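Local coordinates for uncharacterized protein (Enterococcus faecalis, PDB 3PM7) that is of unknown function but belongs to the PC4 (p15) transcriptional coactivator family, known for binding single-stranded DNA, and may bind nucleic acid, at the interface of chains A and B. Numbering follows the deposited sequence. Chains: chain A/B, Uncharacterized protein.

Contact 1: the interface of chains A and B. Residues chain A 55-57, 61; chain B 16, 25, 42-43.
The carboxylate of A:Glu61 is met by the ammonium of B:Lys25 on the syn side of OE1, 17° out of its plane, while the lysine methylenes lean toward one face. This salt-bridged hydrogen bond measures 2.8 Å between B:Lys25 NZ and A:Glu61 OE1. Behind it, CD of B:Lys25 rises over the same face, and the two side chains cross at about a right angle. The other flat group is the peptide carbonyl of A:Thr56, which points almost straight at the ammonium: B:Lys25 NZ donates to A:Thr56 O at 2.8 Å with a C=O...N angle of 167°. The lysine reaches both acceptors by bending at chi3 (-62°), which turns NZ toward strand 54-57 of chain A. The apolar stretch of that lysine is lined by chain A. A:Ile55 comes at it tip to tip, with CD1 3.7 Å from B:Lys25 CD, and A:Leu57 crosses at a slant. B:Glu43 brings a second carboxylate nearby, B:Glu43 OE2 lying 4.3 Å from A:Glu61 OE2, and the lysine probably offsets the like charges. Helix 59-71 and strand 54-57 of chain A here meet strands 7-18 and 24-32 of chain B in the probable dimer interface. On helix 59-71, A:Glu61 CB packs at 3.8 Å on CB of B:Leu16.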
# COMPACT_ATOMS: atom_id res chain seq x y z
N ILE A 55 -3.95 -1.64 -3.43
CA ILE A 55 -4.84 -0.88 -2.56
C ILE A 55 -4.70 0.62 -2.87
O ILE A 55 -3.62 1.11 -3.19
CB ILE A 55 -4.51 -1.18 -1.08
CG1 ILE A 55 -5.55 -0.61 -0.14
CG2 ILE A 55 -3.11 -0.65 -0.71
CD1 ILE A 55 -5.40 -1.11 1.28
N THR A 56 -5.80 1.35 -2.79
CA THR A 56 -5.74 2.79 -2.99
C THR A 56 -5.75 3.45 -1.61
O THR A 56 -6.36 2.92 -0.67
CB THR A 56 -6.92 3.26 -3.85
OG1 THR A 56 -6.98 2.43 -5.02
CG2 THR A 56 -6.73 4.71 -4.30
N LEU A 57 -5.05 4.56 -1.45
CA LEU A 57 -5.12 5.30 -0.19
C LEU A 57 -5.80 6.64 -0.41
O LEU A 57 -5.30 7.46 -1.17
CB LEU A 57 -3.74 5.51 0.40
CG LEU A 57 -3.00 4.23 0.78
CD1 LEU A 57 -1.56 4.51 1.16
CD2 LEU A 57 -3.75 3.52 1.90
N GLU A 61 -5.91 8.60 4.62
CA GLU A 61 -5.16 7.39 4.93
C GLU A 61 -3.68 7.56 4.64
O GLU A 61 -2.82 7.08 5.39
CB GLU A 61 -5.72 6.20 4.14
CG GLU A 61 -7.18 5.98 4.41
CD GLU A 61 -7.78 4.92 3.50
OE1 GLU A 61 -7.32 4.80 2.34
OE2 GLU A 61 -8.69 4.20 3.96
N LEU B 16 -5.41 3.48 9.58
CA LEU B 16 -5.37 4.62 8.67
C LEU B 16 -6.74 5.26 8.50
O LEU B 16 -6.85 6.48 8.40
CB LEU B 16 -4.83 4.21 7.30
CG LEU B 16 -3.63 3.27 7.30
CD1 LEU B 16 -3.24 3.03 5.87
CD2 LEU B 16 -2.49 3.86 8.08
N LYS B 25 -8.99 0.41 7.72
CA LYS B 25 -7.80 0.15 6.93
C LYS B 25 -6.63 0.24 7.88
O LYS B 25 -6.43 1.26 8.53
CB LYS B 25 -7.65 1.17 5.79
CG LYS B 25 -6.66 0.73 4.70
CD LYS B 25 -6.74 1.62 3.44
CE LYS B 25 -8.12 1.56 2.77
NZ LYS B 25 -8.11 2.26 1.43
N ARG B 42 -4.34 -3.28 4.76
CA ARG B 42 -5.52 -4.06 4.45
C ARG B 42 -6.75 -3.56 5.21
O ARG B 42 -6.63 -2.91 6.26
CB ARG B 42 -5.24 -5.52 4.81
CG ARG B 42 -6.38 -6.47 4.61
CD ARG B 42 -5.92 -7.87 4.91
NE ARG B 42 -4.59 -8.11 4.35
CZ ARG B 42 -4.37 -8.67 3.17
NH1 ARG B 42 -5.40 -9.07 2.42
NH2 ARG B 42 -3.14 -8.84 2.74
N GLU B 43 -7.92 -3.87 4.66
CA GLU B 43 -9.19 -3.56 5.32
C GLU B 43 -9.62 -4.70 6.23
O GLU B 43 -9.62 -5.87 5.83
CB GLU B 43 -10.27 -3.31 4.27
CG GLU B 43 -10.24 -1.91 3.67
CD GLU B 43 -10.79 -0.84 4.61
OE1 GLU B 43 -11.47 -1.20 5.59
OE2 GLU B 43 -10.54 0.35 4.36

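Contact 2: the interface of chains A and B. Residues chain A 41-42, 54-55; chain B 41-42, 54-55.
Both isoleucines swing CG1 away from the backbone N, chi1 -170° in A:Ile55 and -163° in B:Ile55, which throws each CD1 toward the opposite chain and turns each CG2 toward its twin. The side chains pass each other at a slant, and the branch methyls meet: A:Ile55 CG2 lies 4.0 Å from B:Ile55 CG2. Each CD1 then settles on the partner's backbone. B:Ile55 CD1 rests 3.6 Å from A:Gly54 CA, where no side chain intervenes, while A:Ile55 CD1 comes to 3.8 Å from the carbonyl oxygen of B:Leu41. The leucines close the other side of the patch, crossing at about a right angle, with A:Leu41 CD2 3.8 Å from B:Leu41 CD1. They break the symmetry in detail, since CG of A:Leu41 lies opposite its backbone N whereas B:Leu41 has chi1 at -96°. Gly54 also serves its own chain: B:Gly54 CA sits 4.0 Å above the centre of the B:Arg42 guanidinium plane, and A:Gly54 CA covers the A:Arg42 group nearer its rim. The patch lies about the two-fold, where strands 38-44 and 54-57 of one subunit face the same strands of the other.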
# COMPACT_ATOMS: atom_id res chain seq x y z
N LEU A 41 -1.03 1.67 -4.36
CA LEU A 41 0.10 0.77 -4.09
C LEU A 41 -0.27 -0.59 -4.65
O LEU A 41 -1.21 -1.21 -4.18
CB LEU A 41 0.32 0.66 -2.58
CG LEU A 41 1.63 0.06 -2.08
CD1 LEU A 41 2.79 0.87 -2.59
CD2 LEU A 41 1.64 0.02 -0.56
N ARG A 42 0.45 -1.05 -5.66
CA ARG A 42 -0.07 -2.15 -6.45
C ARG A 42 1.02 -2.73 -7.35
O ARG A 42 1.99 -2.05 -7.67
CB ARG A 42 -1.22 -1.56 -7.29
CG ARG A 42 -1.79 -2.39 -8.41
CD ARG A 42 -2.86 -1.56 -9.17
NE ARG A 42 -3.69 -0.80 -8.23
CZ ARG A 42 -4.77 -1.27 -7.60
NH1 ARG A 42 -5.18 -2.52 -7.81
NH2 ARG A 42 -5.45 -0.48 -6.77
N GLY A 54 -3.84 -4.67 -5.38
CA GLY A 54 -3.23 -3.63 -4.58
C GLY A 54 -4.27 -2.87 -3.82
O GLY A 54 -5.36 -3.37 -3.60
N ILE A 55 -3.95 -1.64 -3.43
CA ILE A 55 -4.84 -0.88 -2.56
C ILE A 55 -4.70 0.62 -2.87
O ILE A 55 -3.62 1.11 -3.19
CB ILE A 55 -4.51 -1.18 -1.08
CG1 ILE A 55 -5.55 -0.61 -0.14
CG2 ILE A 55 -3.11 -0.65 -0.71
CD1 ILE A 55 -5.40 -1.11 1.28
N LEU B 41 -1.06 -3.95 4.63
CA LEU B 41 -1.97 -2.82 4.54
C LEU B 41 -3.26 -3.37 3.98
O LEU B 41 -3.28 -3.87 2.85
CB LEU B 41 -1.42 -1.79 3.55
CG LEU B 41 -0.61 -0.61 4.10
CD1 LEU B 41 0.19 0.07 3.00
CD2 LEU B 41 -1.55 0.38 4.76
N ARG B 42 -4.34 -3.28 4.76
CA ARG B 42 -5.52 -4.06 4.45
C ARG B 42 -6.75 -3.56 5.21
O ARG B 42 -6.63 -2.91 6.26
CB ARG B 42 -5.24 -5.52 4.81
CG ARG B 42 -6.38 -6.47 4.61
CD ARG B 42 -5.92 -7.87 4.91
NE ARG B 42 -4.59 -8.11 4.35
CZ ARG B 42 -4.37 -8.67 3.17
NH1 ARG B 42 -5.40 -9.07 2.42
NH2 ARG B 42 -3.14 -8.84 2.74
N GLY B 54 -6.32 -5.94 0.60
CA GLY B 54 -5.12 -5.29 1.07
C GLY B 54 -3.92 -5.82 0.32
O GLY B 54 -4.08 -6.53 -0.67
N ILE B 55 -2.73 -5.48 0.80
CA ILE B 55 -1.50 -5.92 0.13
C ILE B 55 -0.40 -6.16 1.17
O ILE B 55 -0.30 -5.42 2.16
CB ILE B 55 -1.06 -4.90 -0.97
CG1 ILE B 55 -0.04 -5.54 -1.92
CG2 ILE B 55 -0.51 -3.60 -0.36
CD1 ILE B 55 -0.16 -5.06 -3.35

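Contact 3: the interface of chains A and B. Residues chain A 64-65, 68; chain B 13-16, 27.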
# COMPACT_ATOMS: atom_id res chain seq x y z
N GLU A 64 -2.03 9.60 7.40
CA GLU A 64 -1.87 8.70 8.56
C GLU A 64 -0.76 7.68 8.38
O GLU A 64 -0.01 7.39 9.30
CB GLU A 64 -3.18 7.98 8.87
CG GLU A 64 -4.21 8.83 9.58
CD GLU A 64 -3.86 9.10 11.03
OE1 GLU A 64 -2.92 8.45 11.56
OE2 GLU A 64 -4.54 9.95 11.66
N LEU A 65 -0.67 7.10 7.18
CA LEU A 65 0.41 6.20 6.87
C LEU A 65 1.72 6.95 7.00
O LEU A 65 2.72 6.42 7.49
CB LEU A 65 0.27 5.66 5.45
CG LEU A 65 1.43 4.75 5.02
CD1 LEU A 65 1.66 3.60 6.00
CD2 LEU A 65 1.19 4.22 3.63
N THR A 68 2.74 7.87 10.55
CA THR A 68 3.19 6.63 11.17
C THR A 68 4.61 6.28 10.76
O THR A 68 5.48 6.01 11.61
CB THR A 68 2.26 5.48 10.77
OG1 THR A 68 0.96 5.71 11.33
CG2 THR A 68 2.80 4.14 11.25
N VAL B 13 0.03 -1.84 13.97
CA VAL B 13 0.93 -0.69 13.95
C VAL B 13 0.18 0.64 13.83
O VAL B 13 0.53 1.61 14.51
CB VAL B 13 1.96 -0.81 12.83
CG1 VAL B 13 2.94 0.35 12.94
CG2 VAL B 13 2.72 -2.15 12.92
N ALA B 14 -0.83 0.69 12.95
CA ALA B 14 -1.66 1.88 12.80
C ALA B 14 -2.99 1.61 12.11
O ALA B 14 -3.12 0.68 11.30
CB ALA B 14 -0.91 2.96 12.04
N VAL B 15 -3.98 2.42 12.46
CA VAL B 15 -5.26 2.43 11.77
C VAL B 15 -5.28 3.67 10.89
O VAL B 15 -5.17 4.79 11.38
CB VAL B 15 -6.42 2.48 12.77
CG1 VAL B 15 -7.75 2.52 12.03
CG2 VAL B 15 -6.36 1.30 13.72
N LEU B 16 -5.41 3.48 9.58
CA LEU B 16 -5.37 4.62 8.67
C LEU B 16 -6.74 5.26 8.50
O LEU B 16 -6.85 6.48 8.40
CB LEU B 16 -4.83 4.21 7.30
CG LEU B 16 -3.63 3.27 7.30
CD1 LEU B 16 -3.24 3.03 5.87
CD2 LEU B 16 -2.49 3.86 8.08
N LEU B 27 -2.42 -0.82 9.09
CA LEU B 27 -1.07 -1.29 8.84
C LEU B 27 -0.73 -2.21 10.02
O LEU B 27 -0.74 -1.79 11.17
CB LEU B 27 -0.07 -0.12 8.80
CG LEU B 27 1.40 -0.47 8.62
CD1 LEU B 27 1.66 -1.07 7.24
CD2 LEU B 27 2.28 0.76 8.86
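In this probable dimer of a PC4-family protein, helix 59-71 of chain A lies against the sheet of chain B, and A:Thr68 presses on B:Ala14 where strand 7-18 passes under it. The threonine hydroxyl OG1 is 3.4 Å from the B:Ala14 CB methyl, and its CG2 methyl lies beside the same carbon. That methyl also leans toward B:Val13 CG1 at 4.1 Å, the two side chains crossing at a slant. A chi1 of -66° turns OG1 back along the helix, and it donates to the carbonyl oxygen of A:Glu64 one turn earlier, at 2.8 Å from A:Thr68 OG1 to A:Glu64 O. The donor is tilted 25° from the carbonyl plane, and the bond holds the rotation of the side chain, with OG1 and CG2 both set against the alanine methyl. Beside it, B:Leu16 pushes CD2 against the helix backbone, 3.9 Å from A:Leu65 CA. A:Leu65 continues this apolar side, crossing B:Leu27 at about a right angle with CD1 4.1 Å from B:Leu27 CD2. The loose part is the carboxylate end of A:Glu64: CG still rests 3.7 Å from B:Leu16 O, but a bend at chi2 (-73°) carries the carboxylate away, probably toward solvent, and OE1 comes only to 4.3 Å from B:Val15 O.

Contact 4: the interface of chains A and B. Residues chain A 16-17, 25; chain B 56-57, 60-61.
Here the beta-sheet of chain A, through strands 9-18 and 24-30, takes the start of helix 59-73 of chain B, a sheet-to-helix junction of the probable PC4-family dimer. B:Glu61 reaches out extended beyond CG and divides its carboxylate between A:Ser17 and A:Lys25. The serine hydroxyl donates to OE2 from the side away from the other oxygen, the anti lone pair, with A:Ser17 OG 2.6 Å from B:Glu61 OE2. A chi1 of 73° sets that hydroxyl between its own backbone N and carbonyl carbon, facing the acid. The ammonium of A:Lys25 approaches OE1 on the syn side, 26° out of plane, and A:Lys25 NZ lies 2.8 Å from B:Glu61 OE1 in a salt bridge; its reach to OE2 is weak. A second hydrogen bond, from A:Lys25 NZ to the peptide oxygen B:Thr56 O, also measures 2.8 Å. Held from two sides, the carboxylate is probably restricted in rotation, and the nearby ammonium probably favours its ionised form. Lower on the lysine, CD touches the methyl CD2 of B:Leu57 at 3.6 Å. The glutamate stem packs too: B:Glu61 CG lies 3.5 Å from A:Ser17 CB and 3.6 Å from the carbonyl oxygen A:Leu16 O.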
# COMPACT_ATOMS: atom_id res chain seq x y z
N LEU A 16 8.93 -0.23 -5.60
CA LEU A 16 9.28 -0.93 -4.35
C LEU A 16 9.99 -2.27 -4.59
O LEU A 16 10.76 -2.72 -3.75
CB LEU A 16 8.01 -1.19 -3.51
CG LEU A 16 7.13 0.03 -3.22
CD1 LEU A 16 6.03 -0.33 -2.20
CD2 LEU A 16 7.99 1.18 -2.70
N SER A 17 9.69 -2.91 -5.71
CA SER A 17 10.31 -4.20 -6.01
C SER A 17 10.10 -4.52 -7.47
O SER A 17 9.33 -3.85 -8.16
CB SER A 17 9.71 -5.31 -5.14
OG SER A 17 8.40 -5.65 -5.57
N LYS A 25 6.07 -3.73 -7.90
CA LYS A 25 5.15 -3.16 -6.91
C LYS A 25 5.45 -1.68 -6.82
O LYS A 25 6.62 -1.30 -6.62
CB LYS A 25 5.30 -3.85 -5.55
CG LYS A 25 4.09 -3.59 -4.65
CD LYS A 25 4.08 -4.48 -3.39
CE LYS A 25 3.73 -5.94 -3.68
NZ LYS A 25 4.12 -6.82 -2.49
N THR B 56 0.39 -7.21 0.97
CA THR B 56 1.54 -7.48 1.84
C THR B 56 2.78 -6.81 1.26
O THR B 56 2.90 -6.66 0.04
CB THR B 56 1.81 -8.98 2.00
OG1 THR B 56 0.61 -9.64 2.42
CG2 THR B 56 2.85 -9.22 3.08
N LEU B 57 3.69 -6.36 2.12
CA LEU B 57 4.95 -5.78 1.67
C LEU B 57 6.12 -6.56 2.26
O LEU B 57 6.18 -6.76 3.47
CB LEU B 57 5.06 -4.32 2.12
CG LEU B 57 4.04 -3.34 1.53
CD1 LEU B 57 4.27 -1.95 2.08
CD2 LEU B 57 4.18 -3.30 0.02
N GLU B 60 12.01 -5.43 2.05
CA GLU B 60 12.67 -4.56 1.10
C GLU B 60 11.67 -3.56 0.52
O GLU B 60 12.00 -2.38 0.33
CB GLU B 60 13.33 -5.38 -0.02
CG GLU B 60 14.53 -6.22 0.45
CD GLU B 60 14.25 -7.72 0.44
OE1 GLU B 60 13.11 -8.14 0.76
OE2 GLU B 60 15.19 -8.48 0.11
N GLU B 61 10.45 -4.02 0.26
CA GLU B 61 9.42 -3.13 -0.26
C GLU B 61 9.08 -2.09 0.78
O GLU B 61 8.96 -0.93 0.46
CB GLU B 61 8.17 -3.90 -0.69
CG GLU B 61 8.40 -4.73 -1.93
CD GLU B 61 7.30 -5.73 -2.20
OE1 GLU B 61 6.58 -6.09 -1.24
OE2 GLU B 61 7.15 -6.15 -3.37

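Contact 2 lies at the two-fold, its C-alpha centre about 7 Å from that of contact 1 and about 10 Å from that of contact 4. Contacts 1 and 4, about 16 Å apart, are largely twins with the chains exchanged, so the same lysine and glutamate pairing flanks the apolar centre on both sides. Contact 1 shares A:Ile55 and B:Arg42 with contact 2, and B:Leu16 with contact 3, about 9 Å away. Contact 3 carries the interface further along helix 59-71 of chain A, over the partner's sheet. This continuous, symmetric surface suggests a true dimer, as expected for a PC4-family protein.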